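Peroxisomal catalase A (Saccharomyces cerevisiae, PDB 1A4E) probably breaks down the hydrogen peroxide made by peroxisomal oxidases into water and oxygen, working as a heme-containing homotetramer. Local coordinates at residues Val215-Lys220 / Trp260-Gln265; Met162-Leu167 / Gln466-Met471; Gly350-Gln355 / Pro375-Gly380. All coordinates share one frame; numbering follows the deposited sequence.

Contact 1: Val215-Lys220 / Trp260-Gln265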
loop_
_atom_site.group_PDB
_atom_site.type_symbol
_atom_site.label_atom_id
_atom_site.label_comp_id
_atom_site.label_asym_id
_atom_site.label_seq_id
_atom_site.Cartn_x
_atom_site.Cartn_y
_atom_site.Cartn_z
ATOM N N VAL B 215 -28.565 -15.081 22.687
ATOM C CA VAL B 215 -28.261 -14.026 23.649
ATOM C C VAL B 215 -28.286 -12.646 23.011
ATOM O O VAL B 215 -27.889 -12.484 21.858
ATOM C CB VAL B 215 -26.852 -14.301 24.279
ATOM C CG1 VAL B 215 -26.463 -13.191 25.236
ATOM C CG2 VAL B 215 -26.875 -15.588 25.096
ATOM N N GLN B 216 -28.805 -11.634 23.716
ATOM C CA GLN B 216 -28.668 -10.242 23.296
ATOM C C GLN B 216 -28.084 -9.496 24.484
ATOM O O GLN B 216 -28.484 -9.708 25.628
ATOM C CB GLN B 216 -30.008 -9.632 22.908
ATOM C CG GLN B 216 -30.364 -10.215 21.554
ATOM C CD GLN B 216 -31.171 -9.324 20.642
ATOM O OE1 GLN B 216 -31.511 -8.187 20.949
ATOM N NE2 GLN B 216 -31.489 -9.828 19.463
ATOM N N VAL B 217 -27.074 -8.653 24.227
ATOM C CA VAL B 217 -26.352 -7.977 25.300
ATOM C C VAL B 217 -26.716 -6.499 25.411
ATOM O O VAL B 217 -26.891 -5.786 24.423
ATOM C CB VAL B 217 -24.828 -8.167 25.061
ATOM C CG1 VAL B 217 -24.054 -7.696 26.280
ATOM C CG2 VAL B 217 -24.490 -9.642 24.841
ATOM N N HIS B 218 -26.866 -6.053 26.660
ATOM C CA HIS B 218 -27.227 -4.683 26.994
ATOM C C HIS B 218 -26.159 -4.118 27.916
ATOM O O HIS B 218 -25.858 -4.695 28.956
ATOM C CB HIS B 218 -28.580 -4.623 27.722
ATOM C CG HIS B 218 -29.763 -5.068 26.878
ATOM N ND1 HIS B 218 -30.702 -4.301 26.336
ATOM C CD2 HIS B 218 -30.025 -6.369 26.528
ATOM C CE1 HIS B 218 -31.518 -5.079 25.671
ATOM N NE2 HIS B 218 -31.099 -6.318 25.792
ATOM N N ILE B 219 -25.554 -2.994 27.537
ATOM C CA ILE B 219 -24.524 -2.348 28.334
ATOM C C ILE B 219 -25.144 -1.015 28.744
ATOM O O ILE B 219 -25.170 -0.038 28.000
ATOM C CB ILE B 219 -23.238 -2.184 27.466
ATOM C CG1 ILE B 219 -22.746 -3.538 26.946
ATOM C CG2 ILE B 219 -22.142 -1.577 28.325
ATOM C CD1 ILE B 219 -21.408 -3.502 26.187
ATOM N N LYS B 220 -25.687 -0.998 29.958
ATOM C CA LYS B 220 -26.427 0.142 30.477
ATOM C C LYS B 220 -25.592 1.145 31.247
ATOM O O LYS B 220 -24.919 0.781 32.208
ATOM C CB LYS B 220 -27.547 -0.355 31.385
ATOM C CG LYS B 220 -28.528 -1.347 30.777
ATOM C CD LYS B 220 -29.315 -0.704 29.664
ATOM C CE LYS B 220 -30.742 -1.213 29.647
ATOM N NZ LYS B 220 -31.400 -0.954 30.919
ATOM N N TRP B 260 -20.575 1.149 33.225
ATOM C CA TRP B 260 -21.753 0.593 32.596
ATOM C C TRP B 260 -21.999 -0.764 33.236
ATOM O O TRP B 260 -21.055 -1.448 33.636
ATOM C CB TRP B 260 -21.522 0.399 31.096
ATOM C CG TRP B 260 -21.449 1.665 30.242
ATOM C CD1 TRP B 260 -22.542 2.073 29.523
ATOM C CD2 TRP B 260 -20.377 2.518 30.094
ATOM N NE1 TRP B 260 -22.188 3.185 28.929
ATOM C CE2 TRP B 260 -20.918 3.487 29.234
ATOM C CE3 TRP B 260 -19.057 2.636 30.539
ATOM C CZ2 TRP B 260 -20.167 4.581 28.812
ATOM C CZ3 TRP B 260 -18.302 3.728 30.112
ATOM C CH2 TRP B 260 -18.852 4.691 29.260
ATOM N N THR B 261 -23.262 -1.163 33.406
ATOM C CA THR B 261 -23.585 -2.491 33.904
ATOM C C THR B 261 -23.994 -3.320 32.690
ATOM O O THR B 261 -24.787 -2.885 31.860
ATOM C CB THR B 261 -24.736 -2.411 34.916
ATOM O OG1 THR B 261 -24.308 -1.551 35.957
ATOM C CG2 THR B 261 -25.081 -3.747 35.527
ATOM N N VAL B 262 -23.422 -4.516 32.567
ATOM C CA VAL B 262 -23.691 -5.422 31.466
ATOM C C VAL B 262 -24.762 -6.436 31.856
ATOM O O VAL B 262 -24.690 -7.087 32.895
ATOM C CB VAL B 262 -22.370 -6.136 31.076
ATOM C CG1 VAL B 262 -22.591 -7.042 29.876
ATOM C CG2 VAL B 262 -21.312 -5.108 30.728
ATOM N N TYR B 263 -25.770 -6.587 31.002
ATOM C CA TYR B 263 -26.866 -7.527 31.190
ATOM C C TYR B 263 -27.045 -8.326 29.915
ATOM O O TYR B 263 -26.567 -7.919 28.859
ATOM C CB TYR B 263 -28.219 -6.864 31.428
ATOM C CG TYR B 263 -28.321 -5.937 32.620
ATOM C CD1 TYR B 263 -28.029 -4.575 32.471
ATOM C CD2 TYR B 263 -28.722 -6.442 33.857
ATOM C CE1 TYR B 263 -28.130 -3.720 33.567
ATOM C CE2 TYR B 263 -28.823 -5.590 34.958
ATOM C CZ TYR B 263 -28.520 -4.236 34.803
ATOM O OH TYR B 263 -28.596 -3.401 35.894
ATOM N N ILE B 264 -27.722 -9.476 29.999
ATOM C CA ILE B 264 -28.074 -10.245 28.819
ATOM C C ILE B 264 -29.528 -10.708 28.893
ATOM O O ILE B 264 -30.133 -10.792 29.962
ATOM C CB ILE B 264 -27.188 -11.519 28.629
ATOM C CG1 ILE B 264 -27.261 -12.438 29.845
ATOM C CG2 ILE B 264 -25.759 -11.074 28.323
ATOM C CD1 ILE B 264 -26.573 -13.796 29.622
ATOM N N GLN B 265 -30.101 -10.971 27.716
ATOM C CA GLN B 265 -31.403 -11.598 27.574
ATOM C C GLN B 265 -31.094 -12.938 26.936
ATOM O O GLN B 265 -30.368 -13.007 25.941
ATOM C CB GLN B 265 -32.314 -10.856 26.629
ATOM C CG GLN B 265 -32.885 -9.562 27.153
ATOM C CD GLN B 265 -33.663 -8.855 26.059
ATOM O OE1 GLN B 265 -33.075 -8.472 25.054
ATOM N NE2 GLN B 265 -34.982 -8.670 26.182
HETATM O O HOH W 1 -33.566 -7.379 22.661
#

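Contact 2: Met162-Leu167 / Gln466-Met471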
loop_
_atom_site.group_PDB
_atom_site.type_symbol
_atom_site.label_atom_id
_atom_site.label_comp_id
_atom_site.label_asym_id
_atom_site.label_seq_id
_atom_site.Cartn_x
_atom_site.Cartn_y
_atom_site.Cartn_z
ATOM N N MET B 162 -30.854 11.651 -1.046
ATOM C CA MET B 162 -30.267 10.310 -0.990
ATOM C C MET B 162 -30.716 9.583 0.272
ATOM O O MET B 162 -31.135 8.428 0.227
ATOM C CB MET B 162 -28.750 10.264 -0.876
ATOM C CG MET B 162 -27.817 10.947 -1.826
ATOM S SD MET B 162 -26.139 10.458 -1.366
ATOM C CE MET B 162 -25.741 11.447 0.046
ATOM N N PHE B 163 -30.593 10.310 1.394
ATOM C CA PHE B 163 -30.892 9.803 2.717
ATOM C C PHE B 163 -32.293 9.221 2.762
ATOM O O PHE B 163 -32.463 8.035 3.034
ATOM C CB PHE B 163 -30.726 10.959 3.696
ATOM C CG PHE B 163 -30.859 10.658 5.184
ATOM C CD1 PHE B 163 -32.095 10.346 5.764
ATOM C CD2 PHE B 163 -29.720 10.736 5.987
ATOM C CE1 PHE B 163 -32.190 10.117 7.136
ATOM C CE2 PHE B 163 -29.826 10.508 7.362
ATOM C CZ PHE B 163 -31.056 10.197 7.938
ATOM N N TRP B 164 -33.302 10.038 2.460
ATOM C CA TRP B 164 -34.670 9.567 2.520
ATOM C C TRP B 164 -35.108 8.722 1.342
ATOM O O TRP B 164 -36.018 7.911 1.513
ATOM C CB TRP B 164 -35.587 10.760 2.686
ATOM C CG TRP B 164 -35.487 11.322 4.097
ATOM C CD1 TRP B 164 -34.959 12.567 4.314
ATOM C CD2 TRP B 164 -35.877 10.698 5.259
ATOM N NE1 TRP B 164 -35.011 12.737 5.608
ATOM C CE2 TRP B 164 -35.543 11.663 6.208
ATOM C CE3 TRP B 164 -36.451 9.493 5.666
ATOM C CZ2 TRP B 164 -35.768 11.448 7.564
ATOM C CZ3 TRP B 164 -36.678 9.274 7.025
ATOM C CH2 TRP B 164 -36.340 10.245 7.966
ATOM N N ASP B 165 -34.475 8.839 0.162
ATOM C CA ASP B 165 -34.834 7.988 -0.965
ATOM C C ASP B 165 -34.501 6.534 -0.678
ATOM O O ASP B 165 -35.304 5.662 -1.006
ATOM C CB ASP B 165 -34.094 8.386 -2.237
ATOM C CG ASP B 165 -34.631 7.757 -3.511
ATOM O OD1 ASP B 165 -35.820 7.483 -3.577
ATOM O OD2 ASP B 165 -33.874 7.549 -4.454
ATOM N N PHE B 166 -33.350 6.251 -0.050
ATOM C CA PHE B 166 -33.006 4.884 0.285
ATOM C C PHE B 166 -33.977 4.342 1.334
ATOM O O PHE B 166 -34.521 3.250 1.170
ATOM C CB PHE B 166 -31.569 4.808 0.825
ATOM C CG PHE B 166 -31.173 3.384 1.199
ATOM C CD1 PHE B 166 -30.692 2.514 0.213
ATOM C CD2 PHE B 166 -31.333 2.934 2.522
ATOM C CE1 PHE B 166 -30.381 1.193 0.553
ATOM C CE2 PHE B 166 -31.020 1.616 2.847
ATOM C CZ PHE B 166 -30.545 0.748 1.864
ATOM N N LEU B 167 -34.209 5.105 2.410
ATOM C CA LEU B 167 -35.053 4.653 3.508
ATOM C C LEU B 167 -36.526 4.458 3.179
ATOM O O LEU B 167 -37.142 3.535 3.700
ATOM C CB LEU B 167 -34.911 5.637 4.663
ATOM C CG LEU B 167 -33.511 5.726 5.284
ATOM C CD1 LEU B 167 -33.477 6.842 6.315
ATOM C CD2 LEU B 167 -33.142 4.390 5.909
ATOM N N GLN B 466 -43.127 13.429 0.296
ATOM C CA GLN B 466 -44.426 12.799 0.377
ATOM C C GLN B 466 -44.281 11.342 0.784
ATOM O O GLN B 466 -45.077 10.857 1.587
ATOM C CB GLN B 466 -45.146 12.904 -0.972
ATOM C CG GLN B 466 -46.615 12.453 -0.916
ATOM C CD GLN B 466 -47.408 13.072 0.237
ATOM O OE1 GLN B 466 -47.467 14.293 0.409
ATOM N NE2 GLN B 466 -48.002 12.227 1.081
ATOM N N ARG B 467 -43.237 10.668 0.280
ATOM C CA ARG B 467 -42.970 9.283 0.648
ATOM C C ARG B 467 -42.547 9.106 2.100
ATOM O O ARG B 467 -42.795 8.057 2.701
ATOM C CB ARG B 467 -41.879 8.703 -0.208
ATOM C CG ARG B 467 -42.199 8.691 -1.676
ATOM C CD ARG B 467 -41.099 7.871 -2.266
ATOM N NE ARG B 467 -40.680 8.383 -3.551
ATOM C CZ ARG B 467 -39.498 8.032 -4.056
ATOM N NH1 ARG B 467 -38.670 7.203 -3.400
ATOM N NH2 ARG B 467 -39.149 8.524 -5.243
ATOM N N VAL B 468 -41.888 10.133 2.660
ATOM C CA VAL B 468 -41.507 10.135 4.065
ATOM C C VAL B 468 -42.776 10.211 4.905
ATOM O O VAL B 468 -42.913 9.441 5.854
ATOM C CB VAL B 468 -40.585 11.339 4.356
ATOM C CG1 VAL B 468 -40.305 11.472 5.843
ATOM C CG2 VAL B 468 -39.274 11.138 3.609
ATOM N N TYR B 469 -43.713 11.096 4.522
ATOM C CA TYR B 469 -44.981 11.266 5.223
ATOM C C TYR B 469 -45.811 10.001 5.148
ATOM O O TYR B 469 -46.401 9.609 6.150
ATOM C CB TYR B 469 -45.809 12.396 4.626
ATOM C CG TYR B 469 -45.120 13.749 4.556
ATOM C CD1 TYR B 469 -44.143 14.126 5.487
ATOM C CD2 TYR B 469 -45.461 14.612 3.512
ATOM C CE1 TYR B 469 -43.508 15.363 5.368
ATOM C CE2 TYR B 469 -44.829 15.850 3.392
ATOM C CZ TYR B 469 -43.856 16.215 4.322
ATOM O OH TYR B 469 -43.231 17.437 4.198
ATOM N N ASP B 470 -45.830 9.317 3.997
ATOM C CA ASP B 470 -46.575 8.079 3.865
ATOM C C ASP B 470 -45.996 6.945 4.682
ATOM O O ASP B 470 -46.759 6.133 5.203
ATOM C CB ASP B 470 -46.643 7.662 2.395
ATOM C CG ASP B 470 -47.550 8.537 1.525
ATOM O OD1 ASP B 470 -48.312 9.362 2.044
ATOM O OD2 ASP B 470 -47.496 8.388 0.306
ATOM N N MET B 471 -44.666 6.902 4.839
ATOM C CA MET B 471 -44.015 5.884 5.657
ATOM C C MET B 471 -44.293 6.127 7.138
ATOM O O MET B 471 -44.625 5.187 7.862
ATOM C CB MET B 471 -42.501 5.894 5.404
ATOM C CG MET B 471 -41.718 4.857 6.205
ATOM S SD MET B 471 -39.938 4.857 5.882
ATOM C CE MET B 471 -39.487 6.380 6.664
#

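Contact 3: Gly350-Gln355 / Pro375-Gly380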
loop_
_atom_site.group_PDB
_atom_site.type_symbol
_atom_site.label_atom_id
_atom_site.label_comp_id
_atom_site.label_asym_id
_atom_site.label_seq_id
_atom_site.Cartn_x
_atom_site.Cartn_y
_atom_site.Cartn_z
ATOM N N GLY B 350 -2.741 -2.834 7.620
ATOM C CA GLY B 350 -1.702 -3.678 7.050
ATOM C C GLY B 350 -1.936 -5.154 7.340
ATOM O O GLY B 350 -2.689 -5.497 8.250
ATOM N N PRO B 351 -1.301 -6.069 6.590
ATOM C CA PRO B 351 -1.371 -7.527 6.772
ATOM C C PRO B 351 -1.077 -8.040 8.175
ATOM O O PRO B 351 -1.609 -9.058 8.622
ATOM C CB PRO B 351 -0.392 -8.069 5.758
ATOM C CG PRO B 351 -0.442 -7.038 4.662
ATOM C CD PRO B 351 -0.468 -5.736 5.434
ATOM N N ASN B 352 -0.185 -7.318 8.855
ATOM C CA ASN B 352 0.215 -7.655 10.207
ATOM C C ASN B 352 -0.330 -6.707 11.270
ATOM O O ASN B 352 0.336 -6.467 12.283
ATOM C CB ASN B 352 1.745 -7.697 10.252
ATOM C CG ASN B 352 2.284 -8.932 9.556
ATOM O OD1 ASN B 352 1.804 -10.031 9.803
ATOM N ND2 ASN B 352 3.276 -8.822 8.676
ATOM N N PHE B 353 -1.559 -6.196 11.058
ATOM C CA PHE B 353 -2.230 -5.290 11.993
ATOM C C PHE B 353 -2.314 -5.832 13.414
ATOM O O PHE B 353 -2.275 -5.069 14.374
ATOM C CB PHE B 353 -3.655 -4.973 11.511
ATOM C CG PHE B 353 -4.624 -6.149 11.473
ATOM C CD1 PHE B 353 -4.678 -6.978 10.345
ATOM C CD2 PHE B 353 -5.457 -6.413 12.572
ATOM C CE1 PHE B 353 -5.562 -8.060 10.319
ATOM C CE2 PHE B 353 -6.335 -7.498 12.534
ATOM C CZ PHE B 353 -6.389 -8.324 11.411
ATOM N N HIS B 354 -2.407 -7.166 13.544
ATOM C CA HIS B 354 -2.481 -7.838 14.836
ATOM C C HIS B 354 -1.204 -7.753 15.655
ATOM O O HIS B 354 -1.189 -8.114 16.827
ATOM C CB HIS B 354 -2.850 -9.308 14.639
ATOM C CG HIS B 354 -1.937 -10.077 13.696
ATOM N ND1 HIS B 354 -1.827 -9.932 12.379
ATOM C CD2 HIS B 354 -1.076 -11.078 14.091
ATOM C CE1 HIS B 354 -0.939 -10.803 11.963
ATOM N NE2 HIS B 354 -0.497 -11.486 12.999
ATOM N N GLN B 355 -0.124 -7.273 15.031
ATOM C CA GLN B 355 1.137 -7.050 15.720
ATOM C C GLN B 355 1.244 -5.649 16.310
ATOM O O GLN B 355 2.158 -5.394 17.096
ATOM C CB GLN B 355 2.299 -7.294 14.765
ATOM C CG GLN B 355 2.381 -8.763 14.374
ATOM C CD GLN B 355 3.692 -9.144 13.720
ATOM O OE1 GLN B 355 4.713 -8.477 13.889
ATOM N NE2 GLN B 355 3.696 -10.246 12.973
ATOM N N PRO B 375 4.468 -7.666 4.992
ATOM C CA PRO B 375 5.110 -6.404 5.343
ATOM C C PRO B 375 4.974 -6.028 6.810
ATOM O O PRO B 375 3.949 -6.297 7.436
ATOM C CB PRO B 375 4.478 -5.398 4.399
ATOM C CG PRO B 375 3.154 -6.021 4.014
ATOM C CD PRO B 375 3.497 -7.498 3.916
ATOM N N MET B 376 6.055 -5.451 7.349
ATOM C CA MET B 376 6.139 -4.981 8.719
ATOM C C MET B 376 5.835 -6.060 9.748
ATOM O O MET B 376 4.989 -5.910 10.637
ATOM C CB MET B 376 5.191 -3.788 8.906
ATOM C CG MET B 376 5.607 -2.538 8.139
ATOM S SD MET B 376 7.216 -1.911 8.694
ATOM C CE MET B 376 6.903 -1.441 10.375
ATOM N N ASN B 377 6.521 -7.196 9.559
ATOM C CA ASN B 377 6.450 -8.296 10.509
ATOM C C ASN B 377 7.571 -7.986 11.495
ATOM O O ASN B 377 8.754 -8.220 11.254
ATOM C CB ASN B 377 6.690 -9.621 9.796
ATOM C CG ASN B 377 6.389 -10.822 10.672
ATOM O OD1 ASN B 377 6.854 -10.933 11.806
ATOM N ND2 ASN B 377 5.594 -11.761 10.163
ATOM N N VAL B 378 7.158 -7.402 12.616
ATOM C CA VAL B 378 8.076 -6.886 13.621
ATOM C C VAL B 378 8.261 -7.729 14.866
ATOM O O VAL B 378 9.106 -7.369 15.685
ATOM C CB VAL B 378 7.639 -5.456 14.066
ATOM C CG1 VAL B 378 7.744 -4.512 12.881
ATOM C CG2 VAL B 378 6.204 -5.455 14.594
ATOM N N ASN B 379 7.527 -8.827 15.067
ATOM C CA ASN B 379 7.673 -9.585 16.304
ATOM C C ASN B 379 8.662 -10.738 16.228
ATOM O O ASN B 379 8.725 -11.556 17.144
ATOM C CB ASN B 379 6.302 -10.122 16.754
ATOM C CG ASN B 379 5.687 -11.197 15.868
ATOM O OD1 ASN B 379 6.239 -11.601 14.843
ATOM N ND2 ASN B 379 4.508 -11.690 16.238
ATOM N N GLY B 380 9.440 -10.834 15.145
ATOM C CA GLY B 380 10.427 -11.894 14.993
ATOM C C GLY B 380 10.008 -12.989 14.018
ATOM O O GLY B 380 10.836 -13.836 13.673
HETATM O O HOH W 2 1.545 -4.953 8.205
#

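Contact 1: Val215-Lys220 / Trp260-Gln265
His-218 and Gln-265 both set CG anti to the carbonyl carbon, at chi1 -65° and -74°, which lifts the ring and the amide off the same face of the sheet and lets them meet diagonally. His-218 NE2 donates to Gln-265 OE1 over 3.0 Å; the oxygen lies near the imidazole plane, while the N-H arrives from above the amide plane, the two flat groups standing almost upright to each other. A water also donates to Gln-265 OE1 (2.7 Å) and on to Gln-216 OE1, so the one oxygen takes two bonds. Gln-216 NE2 is hydrogen-bonded to Thr-202 OG1. Gln-265 NE2 reaches the carbonyls of Trp-286 and Phe-291, and with both ends engaged the amide is held against turning.

The frame is an antiparallel ladder in which Gln-216/Gln-265, His-218/Tyr-263 and Lys-220/Thr-261 are hydrogen-bonded pairs. The bond from His-218 N to Tyr-263 O, 2.9 Å, is almost straight at 176°. Further along this face, Lys-220 lays CG 3.7 Å from Tyr-263 CD1, the two side chains crossing at about a right angle.

The other face, with Val-217, Ile-219, Val-262 and Ile-264, is apolar: Val-217 CG1 lies 3.9 Å from Val-262 CG1. Ile-219 CG2 meets Trp-260 CB at 3.5 Å. Strands 212-221 and 259-267 are neighbours in the antiparallel beta-barrel at the core of the catalase fold. On the apolar side Ile-219 and Val-262 rest on Trp-126 of strand 122-129, while strand 203-206 flanks the first of the pair and strand 294-303 the second.

Contact 2: Met162-Leu167 / Gln466-Met471
Trp-164 and Val-468 face each other where two helical segments pass at 45°, their axes 9.9 Å apart at the closest. The contact is a helix-helix packing between helix 160-168, in the catalase family region, and helix 462-473 of the C-terminal helical part of the chain. Val-468 CG2 lies over one face of the indole, toward its rim, 3.8 Å from Trp-164 CD2. On the opposite face sits Phe-163 CD1, which belongs to the same helix, so the ring is clasped from both sides. The indole is also pinned at its nitrogen, since Trp-164 NE1 is hydrogen-bonded to His-456 ND1 of helix 445-457. A turn beyond Val-468, the methyl of Met-471, CE, comes within 4.0 Å of Trp-164 CZ3, its last torsion bending it toward the indole.

Beside this apolar patch runs a salt bridge. Asp-165 turns its carboxylate anti to its backbone N (chi1 -167°), and this carries OD1 toward Arg-467. The acid is shared with a neighbouring subunit, whose Tyr-388 OH bonds OD2 and whose Asn-391 ND2 bonds OD1, so the helix pair also borders a subunit interface. Arg-467 NH1 donates to Asp-165 OD1 over 2.9 Å, meeting it nearly along the C-O bond, with the oxygen tilted 28° from the guanidinium plane.

Contact 3: Gly350-Gln355 / Pro375-Gly380
A type I beta turn from Gly-350 to Phe-353, just beyond helix 332-348, meets a later part of the same long loop. Pro-351 and Pro-375 touch CG to CG at 3.8 Å, and Tyr-347 of the subunit that also meets Asp-165 packs on both. Asn-352 ND2 donates to Pro-375 O at 2.9 Å from above the peptide plane. A water accepts from Asn-352 N and donates to that oxygen too. Asn-352 OD1 is taken by His-44 of another neighbouring subunit, whose Gln-314 bonds Asn-377 O, which puts the contact at a tetramer interface.

Gln-355 reaches across extended, its OE1 collecting Val-378 N at 3.0 Å and, weakly, Asn-379 N at 3.1 Å. Its amide stacks on that of Asn-379, the planes 22° apart, while NE2 makes a weak bond of 3.4 Å to Asn-377 OD1. Asn-377 ND2 and Asn-379 OD1 are held by Asp-373 O and Asn-381 N. An alanine at Gln-355 would probably leave both N-H groups without this acceptor and the Asn-379 amide without its stacking mate. Two loop pieces without paired strands are thus joined largely through side-chain amides, which offer donor and acceptor at once.

Followed from the N terminus, the chain first passes 162-167, the opening half of contact 2, whose partner comes only some 300 residues later. Within that long loop contact 1 closes the 39 mostly helical or irregular residues between its two barrel strands, and contact 3 then opens and closes a short excursion of 19 residues without helix or strand. Contacts 1 and 3 therefore follow in series, both enclosed by contact 2, and none cross. Contact 1 joins strands of the barrel, contact 3 two parts of the long loop, and contact 2 brings the C-terminal helices back onto helix 160-168. Contacts 2 and 3, centres 46 Å apart, both touch the same neighbouring subunit.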